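Local coordinates for protein ComZ (Thermus thermophilus, PDB 6QVI) that is a competence-associated pilin thought to sit at the pilus tip and probably to act as a DNA receptor during natural transformation, at residues A[301-305]-A[316-320]; A[354-358]-A[369-374]. All coordinates share one frame; numbering follows the deposited sequence.

Contact 1 of 2, residues A[301-305]-A[316-320]; sequences KAALR and ASPPN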
# COMPACT_ATOMS: atom_id res chain seq x y z
N LYS A 301 -8.98 3.40 -19.31
CA LYS A 301 -9.79 4.06 -18.32
C LYS A 301 -9.58 5.54 -18.24
O LYS A 301 -10.14 6.21 -17.41
CB LYS A 301 -9.55 3.43 -16.97
CG LYS A 301 -10.47 2.27 -16.70
CD LYS A 301 -10.60 2.00 -15.22
CE LYS A 301 -12.00 2.26 -14.72
NZ LYS A 301 -12.00 2.90 -13.37
N ALA A 302 -8.78 6.06 -19.14
CA ALA A 302 -8.49 7.46 -19.15
C ALA A 302 -9.63 8.29 -19.59
O ALA A 302 -10.34 7.95 -20.49
CB ALA A 302 -7.36 7.71 -20.08
N ALA A 303 -9.79 9.42 -18.95
CA ALA A 303 -10.83 10.34 -19.32
C ALA A 303 -10.25 11.13 -20.45
O ALA A 303 -10.83 11.22 -21.49
CB ALA A 303 -11.14 11.25 -18.17
N LEU A 304 -9.09 11.70 -20.21
CA LEU A 304 -8.40 12.48 -21.20
C LEU A 304 -7.18 11.70 -21.55
O LEU A 304 -6.41 11.37 -20.71
CB LEU A 304 -7.98 13.79 -20.58
CG LEU A 304 -7.60 14.92 -21.51
CD1 LEU A 304 -6.12 14.94 -21.73
CD2 LEU A 304 -8.27 14.69 -22.83
N ARG A 305 -6.99 11.41 -22.82
CA ARG A 305 -5.83 10.67 -23.22
C ARG A 305 -5.32 11.17 -24.54
O ARG A 305 -6.02 11.12 -25.49
CB ARG A 305 -6.18 9.22 -23.36
CG ARG A 305 -5.18 8.48 -24.18
CD ARG A 305 -5.16 7.04 -23.79
NE ARG A 305 -4.46 6.27 -24.78
CZ ARG A 305 -5.08 5.53 -25.66
NH1 ARG A 305 -6.37 5.47 -25.63
NH2 ARG A 305 -4.41 4.84 -26.54
N ALA A 316 -7.12 10.52 -28.26
CA ALA A 316 -7.79 9.26 -28.24
C ALA A 316 -8.95 9.24 -27.30
O ALA A 316 -9.75 8.36 -27.34
CB ALA A 316 -6.82 8.17 -27.90
N SER A 317 -9.04 10.22 -26.44
CA SER A 317 -10.12 10.30 -25.51
C SER A 317 -10.12 11.69 -25.03
O SER A 317 -9.09 12.20 -24.69
CB SER A 317 -9.88 9.43 -24.31
OG SER A 317 -10.21 8.10 -24.58
N PRO A 318 -11.28 12.33 -24.98
CA PRO A 318 -12.66 11.85 -25.08
C PRO A 318 -13.05 11.68 -26.52
O PRO A 318 -12.97 12.60 -27.27
CB PRO A 318 -13.46 12.95 -24.44
CG PRO A 318 -12.63 14.15 -24.54
CD PRO A 318 -11.22 13.72 -24.55
N PRO A 319 -13.51 10.50 -26.87
CA PRO A 319 -13.82 10.19 -28.27
C PRO A 319 -15.10 10.79 -28.78
O PRO A 319 -15.29 10.86 -30.00
CB PRO A 319 -13.90 8.66 -28.27
CG PRO A 319 -14.34 8.31 -26.88
CD PRO A 319 -13.82 9.39 -25.96
N ASN A 320 -15.98 11.26 -27.88
CA ASN A 320 -17.28 11.83 -28.24
C ASN A 320 -17.49 13.18 -27.58
O ASN A 320 -18.62 13.59 -27.35
CB ASN A 320 -18.43 10.88 -27.87
CG ASN A 320 -18.31 9.51 -28.51
OD1 ASN A 320 -17.76 9.36 -29.60
ND2 ASN A 320 -18.82 8.49 -27.82
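R305 and S317 face each other as an antiparallel hydrogen-bonded pair, and with A316 they make up most of the interface. R305 N donates its hydrogen to S317 O at 2.9 Å in an almost linear bond, although the donor stands above the carbonyl plane. The return traffic is doubled: R305 O accepts from A316 N at 3.0 Å, close to the line of its own C=O bond, and from S317 N at 3.3 Å, in the carbonyl plane on a lone pair and more bent (135° at the hydrogen). Two residues opposite one is a classic beta bulge.

R305 runs out on the same face as S317, their CB atoms 3.8 Å apart. With CG anti to the backbone N (chi1 162°) and the chain extended to NE, its guanidinium reaches past the bulge and lays one face, near the rim, over the methyl of A316, NH1 lying 3.6 Å from A316 CB. A side chain as short as alanine fits under this flat group. E377 meets the charge in a salt bridge to NE, while NH2 is hydrogen-bonded to Q307 on its own strand.

S317 CB rests against A303 O, and the short hydroxyl side chain, OG beside its backbone N (chi1 -82°), bonds A316 O at 2.8 Å. With an alanine here the OG bond would go, and A316 O would probably be left without that donor. Beyond S317 the cis peptide before P318 brings the proline ring beside L304, with L304 CD2 3.5 Å from P318 CD.

The pair closes the open end of the hairpin formed by strands 304-309 and 312-317, just after helix 294-301; strand 304-309 lies parallel to strand 374-377, where L304 packs on V374 and A302 on V375.

Contact 2 of 2, residues A[354-358]-A[369-374]; sequences RGGFR and EVFGDV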
# COMPACT_ATOMS: atom_id res chain seq x y z
N ARG A 354 -17.83 17.10 -16.11
CA ARG A 354 -16.61 17.60 -16.71
C ARG A 354 -15.55 16.52 -16.73
O ARG A 354 -15.65 15.53 -16.05
CB ARG A 354 -16.11 18.79 -15.94
CG ARG A 354 -15.43 19.83 -16.81
CD ARG A 354 -15.26 21.14 -16.08
NE ARG A 354 -16.11 22.18 -16.63
CZ ARG A 354 -16.00 22.65 -17.87
NH1 ARG A 354 -15.07 22.17 -18.68
NH2 ARG A 354 -16.82 23.59 -18.29
N GLY A 355 -14.52 16.73 -17.54
CA GLY A 355 -13.42 15.78 -17.63
C GLY A 355 -12.18 16.45 -18.17
O GLY A 355 -12.25 17.44 -18.91
N GLY A 356 -11.04 15.88 -17.82
CA GLY A 356 -9.75 16.39 -18.24
C GLY A 356 -9.05 17.11 -17.11
O GLY A 356 -9.28 16.81 -15.93
N PHE A 357 -8.21 18.08 -17.44
CA PHE A 357 -7.57 18.88 -16.42
C PHE A 357 -7.61 20.34 -16.84
O PHE A 357 -7.71 20.66 -18.02
CB PHE A 357 -6.11 18.45 -16.14
CG PHE A 357 -5.13 18.85 -17.21
CD1 PHE A 357 -4.52 20.10 -17.20
CD2 PHE A 357 -4.77 17.95 -18.20
CE1 PHE A 357 -3.61 20.47 -18.19
CE2 PHE A 357 -3.85 18.32 -19.20
CZ PHE A 357 -3.27 19.57 -19.19
N ARG A 358 -7.48 21.22 -15.85
CA ARG A 358 -7.53 22.65 -16.09
C ARG A 358 -6.52 23.31 -15.17
O ARG A 358 -6.42 22.94 -14.00
CB ARG A 358 -8.93 23.19 -15.83
CG ARG A 358 -9.06 24.66 -16.08
CD ARG A 358 -10.43 24.96 -16.62
NE ARG A 358 -11.45 24.39 -15.76
CZ ARG A 358 -12.06 25.07 -14.80
NH1 ARG A 358 -11.74 26.34 -14.59
NH2 ARG A 358 -12.98 24.48 -14.05
N GLU A 369 -6.86 21.69 -11.51
CA GLU A 369 -7.93 20.80 -11.17
C GLU A 369 -7.92 19.66 -12.13
O GLU A 369 -7.63 19.86 -13.28
CB GLU A 369 -9.25 21.52 -11.29
CG GLU A 369 -9.16 23.02 -11.06
CD GLU A 369 -10.44 23.75 -11.41
OE1 GLU A 369 -10.36 24.78 -12.08
OE2 GLU A 369 -11.52 23.29 -11.03
N VAL A 370 -8.21 18.47 -11.64
CA VAL A 370 -8.22 17.31 -12.50
C VAL A 370 -9.53 16.57 -12.31
O VAL A 370 -9.88 16.24 -11.20
CB VAL A 370 -7.06 16.37 -12.16
CG1 VAL A 370 -7.03 15.23 -13.12
CG2 VAL A 370 -5.74 17.07 -12.25
N PHE A 371 -10.28 16.33 -13.38
CA PHE A 371 -11.56 15.65 -13.30
C PHE A 371 -11.47 14.35 -14.04
O PHE A 371 -11.39 14.33 -15.24
CB PHE A 371 -12.63 16.49 -13.95
CG PHE A 371 -12.51 17.95 -13.67
CD1 PHE A 371 -11.46 18.67 -14.16
CD2 PHE A 371 -13.46 18.58 -12.93
CE1 PHE A 371 -11.35 20.01 -13.90
CE2 PHE A 371 -13.36 19.92 -12.67
CZ PHE A 371 -12.31 20.64 -13.16
N GLY A 372 -11.40 13.24 -13.31
CA GLY A 372 -11.14 11.94 -13.86
C GLY A 372 -9.65 11.80 -14.05
O GLY A 372 -8.85 12.64 -13.63
N ASP A 373 -9.26 10.73 -14.73
CA ASP A 373 -7.85 10.43 -14.92
C ASP A 373 -7.37 10.85 -16.31
O ASP A 373 -8.04 10.62 -17.32
CB ASP A 373 -7.62 8.94 -14.69
CG ASP A 373 -8.14 8.48 -13.32
OD1 ASP A 373 -7.34 8.38 -12.37
OD2 ASP A 373 -9.37 8.22 -13.18
N VAL A 374 -6.17 11.39 -16.38
CA VAL A 374 -5.60 11.86 -17.63
C VAL A 374 -4.24 11.28 -17.91
O VAL A 374 -3.41 11.30 -17.07
CB VAL A 374 -5.52 13.39 -17.64
CG1 VAL A 374 -5.65 13.97 -16.27
CG2 VAL A 374 -4.23 13.88 -18.23
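G356 and F371 are joined by two backbone hydrogen bonds, G356 N to F371 O and F371 N to G356 O (2.8 Å). R358 and E369 repeat the pattern, N to O at 2.9 Å and back at 2.8 Å. Between them F357 and V370 form a non-hydrogen-bonded pair, where F357 CA-H approaches E369 O.

Charge joins R358 to E369. E369 OE1 lies over one face of the guanidinium, 3.3 Å from R358 NH1, with the two planes 64° apart; no N-H points at it, so the salt bridge is purely electrostatic. R358 bends at chi2 and chi3 (chi3 52°), which brings its guanidinium against E369, and also touches D344 and T346.

Ring and apolar contacts fall on both faces. On that of R358, the F371 ring has R354 CD over one face. A polar contact meets the same ring at its edge, in plane, where G356 O lies 3.4 Å from F371 CD1. Glycine suits position 356, whose phi of 105° would jam a CB against the preceding carbonyl. On the opposite face F357 CB meets V370 CG2 at 4.1 Å, and its ring runs out across V374, also reaching C345.

This is an antiparallel beta hairpin, strands 357-360 and 366-371, entered through a corner at G356; strand 366-371 then pairs in parallel with strand 387-392, consistent with the beta-solenoid domain of this pilin.

How the contacts relate
The two contacts follow one another in the chain, each near the open end of its own hairpin, and their centres lie about 11 Å apart. They meet directly where the chain leaves the second hairpin: D373 O approaches A303 N at 2.7 Å and L304 N at 3.3 Å, both probable hydrogen bonds. L304 supplies the packing, its CB 3.9 Å from G356 CA and its O 3.8 Å from V374 CB. Thus 301-305 of contact 1 borders both segments of contact 2, joining its hairpin to the second one and to strand 374-377 of the same chain. Both lie on the same side of the chain's centre, about 28 and 24 Å from it, centre to centre.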